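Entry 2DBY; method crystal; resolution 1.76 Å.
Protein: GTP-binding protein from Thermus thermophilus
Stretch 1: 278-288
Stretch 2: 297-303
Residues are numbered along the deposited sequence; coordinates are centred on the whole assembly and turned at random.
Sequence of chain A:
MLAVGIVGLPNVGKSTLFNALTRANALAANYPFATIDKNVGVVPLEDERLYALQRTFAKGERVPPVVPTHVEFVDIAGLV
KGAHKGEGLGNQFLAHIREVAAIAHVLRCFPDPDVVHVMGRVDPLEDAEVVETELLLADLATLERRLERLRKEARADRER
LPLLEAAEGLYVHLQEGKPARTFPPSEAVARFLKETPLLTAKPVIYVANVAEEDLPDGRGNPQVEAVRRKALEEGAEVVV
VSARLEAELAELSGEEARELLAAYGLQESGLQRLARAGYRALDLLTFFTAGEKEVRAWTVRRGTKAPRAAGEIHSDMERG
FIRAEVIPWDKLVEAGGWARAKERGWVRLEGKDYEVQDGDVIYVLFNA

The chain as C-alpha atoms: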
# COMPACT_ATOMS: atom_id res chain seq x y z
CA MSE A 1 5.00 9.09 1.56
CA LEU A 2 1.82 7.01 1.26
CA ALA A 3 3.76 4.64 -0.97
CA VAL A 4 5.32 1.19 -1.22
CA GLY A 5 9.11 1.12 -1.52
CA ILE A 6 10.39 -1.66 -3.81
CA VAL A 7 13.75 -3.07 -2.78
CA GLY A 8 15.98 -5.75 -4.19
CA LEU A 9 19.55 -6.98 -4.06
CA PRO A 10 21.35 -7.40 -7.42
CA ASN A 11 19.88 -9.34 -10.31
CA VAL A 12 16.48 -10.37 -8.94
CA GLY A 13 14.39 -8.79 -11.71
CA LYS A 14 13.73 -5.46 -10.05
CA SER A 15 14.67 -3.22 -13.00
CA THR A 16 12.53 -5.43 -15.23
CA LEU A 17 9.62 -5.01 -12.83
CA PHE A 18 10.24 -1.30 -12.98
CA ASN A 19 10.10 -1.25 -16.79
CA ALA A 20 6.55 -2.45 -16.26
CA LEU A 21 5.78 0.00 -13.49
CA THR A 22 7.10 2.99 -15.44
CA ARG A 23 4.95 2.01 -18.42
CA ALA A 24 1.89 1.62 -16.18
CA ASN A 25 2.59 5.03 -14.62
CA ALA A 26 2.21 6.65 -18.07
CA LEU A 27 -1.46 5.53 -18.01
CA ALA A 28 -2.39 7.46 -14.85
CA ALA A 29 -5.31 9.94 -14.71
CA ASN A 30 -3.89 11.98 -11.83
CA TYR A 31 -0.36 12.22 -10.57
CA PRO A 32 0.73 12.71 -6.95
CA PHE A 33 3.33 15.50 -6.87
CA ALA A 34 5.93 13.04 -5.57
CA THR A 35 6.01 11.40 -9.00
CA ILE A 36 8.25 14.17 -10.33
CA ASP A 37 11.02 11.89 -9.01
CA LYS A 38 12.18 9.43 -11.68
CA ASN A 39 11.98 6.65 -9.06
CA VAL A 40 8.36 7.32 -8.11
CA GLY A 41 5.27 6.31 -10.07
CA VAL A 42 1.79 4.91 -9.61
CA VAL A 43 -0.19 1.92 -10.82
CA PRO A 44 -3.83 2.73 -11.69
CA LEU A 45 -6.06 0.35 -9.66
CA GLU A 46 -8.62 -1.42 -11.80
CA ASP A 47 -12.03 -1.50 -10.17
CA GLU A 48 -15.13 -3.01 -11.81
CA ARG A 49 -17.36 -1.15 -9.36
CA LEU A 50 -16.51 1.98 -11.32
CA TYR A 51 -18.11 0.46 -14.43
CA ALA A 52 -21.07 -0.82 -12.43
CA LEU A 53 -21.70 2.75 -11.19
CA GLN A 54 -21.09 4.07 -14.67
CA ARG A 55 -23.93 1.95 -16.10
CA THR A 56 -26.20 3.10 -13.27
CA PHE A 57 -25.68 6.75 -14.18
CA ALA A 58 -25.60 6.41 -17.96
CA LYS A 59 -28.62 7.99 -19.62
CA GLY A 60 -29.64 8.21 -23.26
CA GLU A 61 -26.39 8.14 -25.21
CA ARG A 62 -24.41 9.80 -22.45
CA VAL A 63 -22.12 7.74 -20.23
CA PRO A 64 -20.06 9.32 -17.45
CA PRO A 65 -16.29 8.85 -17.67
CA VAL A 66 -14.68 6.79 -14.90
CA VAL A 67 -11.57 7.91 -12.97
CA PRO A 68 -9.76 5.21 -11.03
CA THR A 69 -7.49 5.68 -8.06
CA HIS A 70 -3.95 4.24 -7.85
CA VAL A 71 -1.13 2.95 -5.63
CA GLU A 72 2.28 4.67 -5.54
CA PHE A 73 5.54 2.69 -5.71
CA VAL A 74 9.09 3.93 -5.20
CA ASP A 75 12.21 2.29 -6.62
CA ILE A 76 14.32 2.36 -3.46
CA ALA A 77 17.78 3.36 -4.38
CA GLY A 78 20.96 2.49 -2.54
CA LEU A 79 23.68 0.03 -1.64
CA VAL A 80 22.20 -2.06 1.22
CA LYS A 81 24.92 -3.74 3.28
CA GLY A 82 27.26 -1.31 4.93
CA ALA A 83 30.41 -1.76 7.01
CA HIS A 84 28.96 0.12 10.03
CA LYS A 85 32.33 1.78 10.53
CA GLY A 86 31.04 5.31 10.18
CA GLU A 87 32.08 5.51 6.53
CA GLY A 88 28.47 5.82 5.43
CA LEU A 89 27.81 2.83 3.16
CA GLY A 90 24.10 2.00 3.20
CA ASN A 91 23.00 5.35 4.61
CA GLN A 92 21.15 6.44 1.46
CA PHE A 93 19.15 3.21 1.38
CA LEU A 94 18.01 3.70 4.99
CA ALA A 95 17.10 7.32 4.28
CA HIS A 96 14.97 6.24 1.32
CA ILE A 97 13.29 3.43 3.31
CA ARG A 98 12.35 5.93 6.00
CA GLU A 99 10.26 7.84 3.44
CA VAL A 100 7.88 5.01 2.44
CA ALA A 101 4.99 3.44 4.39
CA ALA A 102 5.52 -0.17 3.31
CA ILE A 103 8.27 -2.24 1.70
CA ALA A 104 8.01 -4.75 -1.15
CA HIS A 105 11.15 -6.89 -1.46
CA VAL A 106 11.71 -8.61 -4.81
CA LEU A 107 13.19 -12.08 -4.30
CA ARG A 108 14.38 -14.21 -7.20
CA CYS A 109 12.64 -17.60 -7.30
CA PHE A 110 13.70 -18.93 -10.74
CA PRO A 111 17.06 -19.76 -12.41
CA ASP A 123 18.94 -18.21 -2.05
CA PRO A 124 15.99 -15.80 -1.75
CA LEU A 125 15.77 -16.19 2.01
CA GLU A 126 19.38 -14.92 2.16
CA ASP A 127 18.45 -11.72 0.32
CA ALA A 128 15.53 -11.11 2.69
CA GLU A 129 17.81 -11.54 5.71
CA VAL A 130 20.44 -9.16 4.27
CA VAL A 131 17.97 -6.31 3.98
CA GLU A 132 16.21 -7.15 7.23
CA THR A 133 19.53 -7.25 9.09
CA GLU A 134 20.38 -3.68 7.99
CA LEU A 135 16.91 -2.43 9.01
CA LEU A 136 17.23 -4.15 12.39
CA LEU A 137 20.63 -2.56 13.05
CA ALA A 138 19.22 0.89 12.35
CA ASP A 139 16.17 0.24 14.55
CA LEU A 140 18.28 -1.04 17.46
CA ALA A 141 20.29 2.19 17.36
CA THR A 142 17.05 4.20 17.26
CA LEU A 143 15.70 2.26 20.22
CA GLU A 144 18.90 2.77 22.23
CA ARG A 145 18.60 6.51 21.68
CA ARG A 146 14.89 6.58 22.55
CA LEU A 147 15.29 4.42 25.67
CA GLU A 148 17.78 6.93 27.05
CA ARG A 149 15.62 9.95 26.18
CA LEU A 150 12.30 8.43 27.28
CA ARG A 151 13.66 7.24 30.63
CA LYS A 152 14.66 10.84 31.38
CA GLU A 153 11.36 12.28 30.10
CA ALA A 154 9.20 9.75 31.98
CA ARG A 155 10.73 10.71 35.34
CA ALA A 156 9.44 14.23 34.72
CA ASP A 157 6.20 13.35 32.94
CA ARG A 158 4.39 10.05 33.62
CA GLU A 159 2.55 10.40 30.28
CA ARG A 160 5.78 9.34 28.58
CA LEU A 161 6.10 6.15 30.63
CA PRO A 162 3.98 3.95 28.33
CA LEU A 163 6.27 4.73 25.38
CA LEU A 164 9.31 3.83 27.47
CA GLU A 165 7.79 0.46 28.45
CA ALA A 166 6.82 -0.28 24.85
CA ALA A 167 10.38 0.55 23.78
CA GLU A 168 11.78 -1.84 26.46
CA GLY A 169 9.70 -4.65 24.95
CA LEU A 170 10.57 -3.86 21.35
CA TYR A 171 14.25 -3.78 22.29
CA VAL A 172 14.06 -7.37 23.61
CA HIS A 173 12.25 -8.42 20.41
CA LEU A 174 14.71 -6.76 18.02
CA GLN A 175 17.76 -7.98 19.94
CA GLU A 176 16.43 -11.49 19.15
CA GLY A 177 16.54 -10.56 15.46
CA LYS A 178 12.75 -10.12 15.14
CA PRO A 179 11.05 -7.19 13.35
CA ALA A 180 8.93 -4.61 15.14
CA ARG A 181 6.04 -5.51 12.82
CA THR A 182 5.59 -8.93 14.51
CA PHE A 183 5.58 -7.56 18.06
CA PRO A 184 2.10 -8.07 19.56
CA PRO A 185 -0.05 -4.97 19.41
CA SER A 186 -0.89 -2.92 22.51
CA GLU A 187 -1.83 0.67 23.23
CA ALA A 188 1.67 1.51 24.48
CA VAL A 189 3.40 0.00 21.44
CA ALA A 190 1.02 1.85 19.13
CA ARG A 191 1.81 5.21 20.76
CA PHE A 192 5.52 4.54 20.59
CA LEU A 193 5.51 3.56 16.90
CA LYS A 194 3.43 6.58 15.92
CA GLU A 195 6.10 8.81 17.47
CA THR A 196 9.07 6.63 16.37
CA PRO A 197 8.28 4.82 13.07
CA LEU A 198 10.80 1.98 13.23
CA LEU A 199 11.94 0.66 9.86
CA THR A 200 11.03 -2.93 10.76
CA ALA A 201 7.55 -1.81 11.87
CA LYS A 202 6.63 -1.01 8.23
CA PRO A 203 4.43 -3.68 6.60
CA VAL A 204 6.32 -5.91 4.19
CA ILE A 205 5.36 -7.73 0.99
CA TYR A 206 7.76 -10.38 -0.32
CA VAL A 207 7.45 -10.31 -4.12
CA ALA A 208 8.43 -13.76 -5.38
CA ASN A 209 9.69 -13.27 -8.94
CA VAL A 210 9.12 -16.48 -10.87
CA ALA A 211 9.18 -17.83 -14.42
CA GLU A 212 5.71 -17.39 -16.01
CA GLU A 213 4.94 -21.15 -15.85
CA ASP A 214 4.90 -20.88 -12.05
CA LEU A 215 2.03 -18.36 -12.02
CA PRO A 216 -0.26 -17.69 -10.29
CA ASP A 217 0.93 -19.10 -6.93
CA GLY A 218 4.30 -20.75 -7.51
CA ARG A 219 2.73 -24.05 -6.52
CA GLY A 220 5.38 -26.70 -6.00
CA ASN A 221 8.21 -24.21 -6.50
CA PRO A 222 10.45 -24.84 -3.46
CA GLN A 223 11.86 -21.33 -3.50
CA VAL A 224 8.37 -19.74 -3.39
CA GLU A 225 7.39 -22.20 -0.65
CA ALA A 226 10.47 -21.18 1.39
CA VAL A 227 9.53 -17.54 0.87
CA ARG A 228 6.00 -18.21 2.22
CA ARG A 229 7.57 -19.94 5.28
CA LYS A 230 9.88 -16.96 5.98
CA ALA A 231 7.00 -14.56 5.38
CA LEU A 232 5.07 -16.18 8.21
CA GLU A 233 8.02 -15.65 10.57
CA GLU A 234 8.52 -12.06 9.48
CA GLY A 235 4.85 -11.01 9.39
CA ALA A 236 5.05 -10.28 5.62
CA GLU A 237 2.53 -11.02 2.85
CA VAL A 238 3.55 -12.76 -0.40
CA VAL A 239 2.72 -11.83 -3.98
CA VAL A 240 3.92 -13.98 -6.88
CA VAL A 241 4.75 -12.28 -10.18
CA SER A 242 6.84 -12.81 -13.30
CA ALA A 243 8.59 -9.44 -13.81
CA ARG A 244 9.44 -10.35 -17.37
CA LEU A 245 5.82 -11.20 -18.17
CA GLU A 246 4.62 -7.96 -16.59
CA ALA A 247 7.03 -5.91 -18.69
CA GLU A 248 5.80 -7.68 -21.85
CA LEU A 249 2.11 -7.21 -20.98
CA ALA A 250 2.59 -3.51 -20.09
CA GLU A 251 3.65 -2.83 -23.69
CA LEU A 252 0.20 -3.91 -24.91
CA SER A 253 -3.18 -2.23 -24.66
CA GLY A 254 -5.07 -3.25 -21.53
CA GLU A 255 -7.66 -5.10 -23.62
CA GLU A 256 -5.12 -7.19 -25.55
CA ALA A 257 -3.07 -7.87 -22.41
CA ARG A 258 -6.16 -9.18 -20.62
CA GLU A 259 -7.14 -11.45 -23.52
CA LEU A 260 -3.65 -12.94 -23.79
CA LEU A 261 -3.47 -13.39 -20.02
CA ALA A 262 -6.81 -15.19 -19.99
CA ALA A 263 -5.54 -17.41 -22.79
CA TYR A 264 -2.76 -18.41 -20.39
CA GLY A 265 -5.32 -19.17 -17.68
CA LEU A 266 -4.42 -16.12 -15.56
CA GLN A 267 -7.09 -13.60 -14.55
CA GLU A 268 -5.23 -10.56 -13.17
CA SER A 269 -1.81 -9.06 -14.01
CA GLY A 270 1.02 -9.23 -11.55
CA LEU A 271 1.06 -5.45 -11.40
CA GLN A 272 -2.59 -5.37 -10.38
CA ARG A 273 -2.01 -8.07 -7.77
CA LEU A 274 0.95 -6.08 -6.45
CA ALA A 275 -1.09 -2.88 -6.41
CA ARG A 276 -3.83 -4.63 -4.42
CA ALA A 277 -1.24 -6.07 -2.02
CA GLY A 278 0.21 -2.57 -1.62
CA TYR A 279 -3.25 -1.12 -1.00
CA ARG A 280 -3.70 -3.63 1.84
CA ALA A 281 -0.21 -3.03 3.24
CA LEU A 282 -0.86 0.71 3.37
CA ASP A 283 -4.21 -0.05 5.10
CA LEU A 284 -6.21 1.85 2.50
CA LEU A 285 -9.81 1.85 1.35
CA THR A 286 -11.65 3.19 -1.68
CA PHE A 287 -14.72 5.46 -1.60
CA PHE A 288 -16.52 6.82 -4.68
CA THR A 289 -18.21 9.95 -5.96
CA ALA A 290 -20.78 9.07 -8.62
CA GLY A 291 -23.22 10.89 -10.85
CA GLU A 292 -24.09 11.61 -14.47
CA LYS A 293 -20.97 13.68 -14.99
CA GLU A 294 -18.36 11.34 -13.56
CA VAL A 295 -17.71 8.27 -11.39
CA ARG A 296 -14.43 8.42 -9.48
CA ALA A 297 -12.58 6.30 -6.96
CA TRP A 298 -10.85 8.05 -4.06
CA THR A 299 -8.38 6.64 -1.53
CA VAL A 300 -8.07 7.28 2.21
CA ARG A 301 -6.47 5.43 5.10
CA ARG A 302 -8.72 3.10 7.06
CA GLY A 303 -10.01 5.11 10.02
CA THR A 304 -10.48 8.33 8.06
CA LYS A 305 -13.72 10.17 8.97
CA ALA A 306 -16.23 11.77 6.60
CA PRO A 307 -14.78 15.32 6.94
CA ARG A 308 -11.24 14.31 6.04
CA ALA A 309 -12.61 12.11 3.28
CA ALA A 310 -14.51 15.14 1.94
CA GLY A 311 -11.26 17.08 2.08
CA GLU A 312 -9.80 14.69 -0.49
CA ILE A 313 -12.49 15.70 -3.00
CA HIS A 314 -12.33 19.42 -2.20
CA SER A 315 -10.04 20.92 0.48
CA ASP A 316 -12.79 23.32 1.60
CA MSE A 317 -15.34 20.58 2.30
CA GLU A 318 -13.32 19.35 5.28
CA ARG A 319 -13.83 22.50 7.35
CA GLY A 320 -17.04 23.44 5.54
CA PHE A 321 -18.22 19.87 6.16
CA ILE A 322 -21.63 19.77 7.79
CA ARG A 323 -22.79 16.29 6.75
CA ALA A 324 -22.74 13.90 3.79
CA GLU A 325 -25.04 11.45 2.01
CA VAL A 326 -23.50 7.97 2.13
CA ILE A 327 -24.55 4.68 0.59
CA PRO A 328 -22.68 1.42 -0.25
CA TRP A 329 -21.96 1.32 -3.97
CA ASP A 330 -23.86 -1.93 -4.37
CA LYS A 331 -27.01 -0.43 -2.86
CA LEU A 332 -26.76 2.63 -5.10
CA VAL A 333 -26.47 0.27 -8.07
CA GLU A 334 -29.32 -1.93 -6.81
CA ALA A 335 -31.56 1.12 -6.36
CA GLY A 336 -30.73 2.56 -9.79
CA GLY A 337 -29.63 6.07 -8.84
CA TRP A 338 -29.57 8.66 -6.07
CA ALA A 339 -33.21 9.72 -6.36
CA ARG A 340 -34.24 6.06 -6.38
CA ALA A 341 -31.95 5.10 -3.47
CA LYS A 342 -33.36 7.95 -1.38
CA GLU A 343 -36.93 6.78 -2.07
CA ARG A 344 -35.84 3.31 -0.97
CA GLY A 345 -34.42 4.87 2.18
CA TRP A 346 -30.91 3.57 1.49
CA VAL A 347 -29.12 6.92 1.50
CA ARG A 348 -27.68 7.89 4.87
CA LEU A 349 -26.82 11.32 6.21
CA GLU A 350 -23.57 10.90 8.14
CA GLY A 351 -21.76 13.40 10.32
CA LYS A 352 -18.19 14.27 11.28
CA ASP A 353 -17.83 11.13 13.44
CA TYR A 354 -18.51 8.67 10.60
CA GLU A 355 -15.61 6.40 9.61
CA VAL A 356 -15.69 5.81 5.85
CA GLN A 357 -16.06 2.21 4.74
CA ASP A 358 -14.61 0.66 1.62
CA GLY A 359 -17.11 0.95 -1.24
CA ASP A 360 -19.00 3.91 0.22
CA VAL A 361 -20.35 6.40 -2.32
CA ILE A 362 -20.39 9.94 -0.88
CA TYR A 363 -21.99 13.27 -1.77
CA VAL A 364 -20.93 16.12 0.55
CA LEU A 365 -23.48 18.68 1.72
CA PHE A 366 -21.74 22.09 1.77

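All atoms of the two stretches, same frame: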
# COMPACT_ATOMS: atom_id res chain seq x y z
N GLY A 278 -0.29 -3.83 -2.17
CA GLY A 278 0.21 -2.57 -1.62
C GLY A 278 -0.92 -1.80 -0.95
O GLY A 278 -0.73 -1.18 0.09
N TYR A 279 -2.10 -1.82 -1.55
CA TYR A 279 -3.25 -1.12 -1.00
C TYR A 279 -3.52 -1.67 0.40
O TYR A 279 -3.75 -0.90 1.34
CB TYR A 279 -4.49 -1.36 -1.88
CG TYR A 279 -5.46 -0.19 -1.96
CD1 TYR A 279 -5.07 1.03 -2.51
CD2 TYR A 279 -6.81 -0.35 -1.59
CE1 TYR A 279 -5.98 2.07 -2.70
CE2 TYR A 279 -7.73 0.68 -1.78
CZ TYR A 279 -7.31 1.88 -2.34
OH TYR A 279 -8.21 2.88 -2.58
N ARG A 280 -3.47 -3.00 0.54
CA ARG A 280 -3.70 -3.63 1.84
C ARG A 280 -2.59 -3.29 2.83
O ARG A 280 -2.86 -3.02 4.00
CB ARG A 280 -3.79 -5.16 1.71
CG ARG A 280 -5.06 -5.65 0.98
CD ARG A 280 -5.21 -7.17 1.11
NE ARG A 280 -4.18 -7.89 0.36
CZ ARG A 280 -4.25 -8.18 -0.94
NH1 ARG A 280 -5.31 -7.80 -1.66
NH2 ARG A 280 -3.28 -8.85 -1.53
N ALA A 281 -1.35 -3.31 2.36
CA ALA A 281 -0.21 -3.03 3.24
C ALA A 281 -0.30 -1.62 3.79
O ALA A 281 0.04 -1.37 4.96
CB ALA A 281 1.11 -3.21 2.47
N LEU A 282 -0.74 -0.68 2.96
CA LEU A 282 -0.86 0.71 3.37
C LEU A 282 -2.16 0.97 4.16
O LEU A 282 -2.43 2.10 4.57
CB LEU A 282 -0.80 1.64 2.14
CG LEU A 282 0.54 1.63 1.38
CD1 LEU A 282 0.44 2.43 0.07
CD2 LEU A 282 1.62 2.20 2.27
N ASP A 283 -2.93 -0.10 4.37
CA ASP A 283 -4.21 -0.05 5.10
C ASP A 283 -5.17 0.97 4.50
O ASP A 283 -5.75 1.79 5.20
CB ASP A 283 -3.97 0.30 6.56
CG ASP A 283 -5.15 -0.06 7.46
OD1 ASP A 283 -5.20 0.46 8.59
OD2 ASP A 283 -6.01 -0.88 7.04
N LEU A 284 -5.36 0.89 3.19
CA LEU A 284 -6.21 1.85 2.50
C LEU A 284 -7.56 1.31 2.10
O LEU A 284 -7.78 0.10 2.06
CB LEU A 284 -5.49 2.33 1.25
CG LEU A 284 -4.07 2.86 1.49
CD1 LEU A 284 -3.42 3.15 0.14
CD2 LEU A 284 -4.14 4.12 2.36
N LEU A 285 -8.48 2.23 1.82
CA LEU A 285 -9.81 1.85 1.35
C LEU A 285 -10.23 2.84 0.27
O LEU A 285 -9.72 3.96 0.19
CB LEU A 285 -10.83 1.79 2.50
CG LEU A 285 -11.08 2.96 3.45
CD1 LEU A 285 -12.04 3.96 2.81
CD2 LEU A 285 -11.68 2.42 4.77
N THR A 286 -11.15 2.39 -0.59
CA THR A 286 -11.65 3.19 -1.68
C THR A 286 -13.06 3.69 -1.40
O THR A 286 -13.89 2.92 -0.91
CB THR A 286 -11.77 2.34 -2.97
OG1 THR A 286 -10.48 1.79 -3.31
CG2 THR A 286 -12.32 3.17 -4.13
N PHE A 287 -13.33 4.97 -1.68
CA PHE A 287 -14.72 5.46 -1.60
C PHE A 287 -14.95 6.11 -2.97
O PHE A 287 -13.98 6.44 -3.68
CB PHE A 287 -14.97 6.43 -0.42
CG PHE A 287 -14.42 7.82 -0.59
CD1 PHE A 287 -15.10 8.76 -1.37
CD2 PHE A 287 -13.26 8.20 0.07
CE1 PHE A 287 -14.62 10.07 -1.48
CE2 PHE A 287 -12.78 9.50 -0.04
CZ PHE A 287 -13.45 10.44 -0.81
N PHE A 288 -16.22 6.27 -3.36
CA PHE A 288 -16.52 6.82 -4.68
C PHE A 288 -17.38 8.07 -4.67
O PHE A 288 -18.07 8.34 -3.70
CB PHE A 288 -17.35 5.80 -5.51
CG PHE A 288 -16.72 4.45 -5.65
CD1 PHE A 288 -17.03 3.42 -4.77
CD2 PHE A 288 -15.80 4.20 -6.67
CE1 PHE A 288 -16.44 2.14 -4.91
CE2 PHE A 288 -15.21 2.94 -6.83
CZ PHE A 288 -15.53 1.91 -5.94
N ALA A 297 -13.01 7.05 -8.13
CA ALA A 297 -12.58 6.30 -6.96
C ALA A 297 -11.58 7.18 -6.24
O ALA A 297 -10.71 7.77 -6.89
CB ALA A 297 -11.90 5.01 -7.39
N TRP A 298 -11.72 7.26 -4.92
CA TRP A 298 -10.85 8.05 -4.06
C TRP A 298 -10.26 7.13 -3.01
O TRP A 298 -10.88 6.14 -2.63
CB TRP A 298 -11.63 9.17 -3.37
CG TRP A 298 -12.35 10.06 -4.31
CD1 TRP A 298 -13.61 9.87 -4.84
CD2 TRP A 298 -11.89 11.31 -4.82
NE1 TRP A 298 -13.95 10.93 -5.64
CE2 TRP A 298 -12.92 11.83 -5.64
CE3 TRP A 298 -10.71 12.05 -4.65
CZ2 TRP A 298 -12.79 13.07 -6.30
CZ3 TRP A 298 -10.59 13.28 -5.32
CH2 TRP A 298 -11.63 13.77 -6.12
N THR A 299 -9.07 7.47 -2.52
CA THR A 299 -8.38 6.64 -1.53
C THR A 299 -8.06 7.39 -0.24
O THR A 299 -7.59 8.51 -0.27
CB THR A 299 -7.02 6.15 -2.11
OG1 THR A 299 -7.26 5.36 -3.27
CG2 THR A 299 -6.24 5.33 -1.08
N VAL A 300 -8.38 6.75 0.88
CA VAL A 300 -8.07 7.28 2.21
C VAL A 300 -7.63 6.13 3.09
O VAL A 300 -7.93 4.96 2.82
CB VAL A 300 -9.29 7.96 2.90
CG1 VAL A 300 -9.68 9.20 2.13
CG2 VAL A 300 -10.43 7.01 3.02
N ARG A 301 -6.91 6.45 4.16
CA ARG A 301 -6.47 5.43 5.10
C ARG A 301 -7.65 4.93 5.92
O ARG A 301 -8.57 5.69 6.24
CB ARG A 301 -5.40 6.03 6.02
CG ARG A 301 -4.19 6.56 5.27
CD ARG A 301 -3.33 7.46 6.15
NE ARG A 301 -2.03 7.71 5.53
CZ ARG A 301 -1.07 8.46 6.08
NH1 ARG A 301 -1.27 9.04 7.26
NH2 ARG A 301 0.09 8.61 5.46
N ARG A 302 -7.66 3.65 6.24
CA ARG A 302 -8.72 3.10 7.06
C ARG A 302 -8.72 3.88 8.37
O ARG A 302 -7.67 4.08 8.99
CB ARG A 302 -8.48 1.61 7.31
CG ARG A 302 -9.47 0.96 8.28
CD ARG A 302 -9.45 -0.57 8.17
NE ARG A 302 -10.25 -1.06 7.04
CZ ARG A 302 -9.87 -1.04 5.76
NH1 ARG A 302 -8.68 -0.57 5.42
NH2 ARG A 302 -10.70 -1.49 4.82
N GLY A 303 -9.90 4.34 8.79
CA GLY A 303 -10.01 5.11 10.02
C GLY A 303 -10.37 6.56 9.75
O GLY A 303 -10.82 7.27 10.65
O HOH W 1 -4.99 3.18 8.73

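The contact is an antiparallel pairing of strands 284-288 and 297-301, closed at one end by a charged and water-mediated clasp between Asp283 and Arg302. Two hydrogen-bonded pairs fix the register. Leu285 N donates to Val300 O (3.0 Å) and Val300 N to Leu285 O (3.2 Å); Phe287 N donates to Trp298 O (2.9 Å) and Trp298 N to Phe287 O (2.7 Å), all four with N-H...O angles of 157-166°. The strand directions differ by 142°, so the pairing is antiparallel but strongly twisted.

Leu285, Phe287, Trp298 and Val300 share one face of the sheet. Trp298 CB lies 3.5 Å from the Phe287 ring centroid and 17° off its normal, a CH-pi contact; the two aromatic planes are near parallel (14°) but slid apart, so the rings barely overlap. Val300 CG1 meets the edge of the Phe287 ring.

The other face carries Thr286 and Thr299, and Tyr279 reaches both from the preceding helix: its OH hydrogen-bonds Thr299 OG1 at 2.7 Å and Thr286 OG1 at 2.6 Å.

Past the helix end, positive phi at Asp283 accompanies a Schellman motif. Arg302 N donates to Asp283 O (2.9 Å, 171°), Arg302 NH1 forms a salt bridge with Asp283 OD2 (3.1 Å), and one water donates to both Asp283 OD1 and Arg302 O.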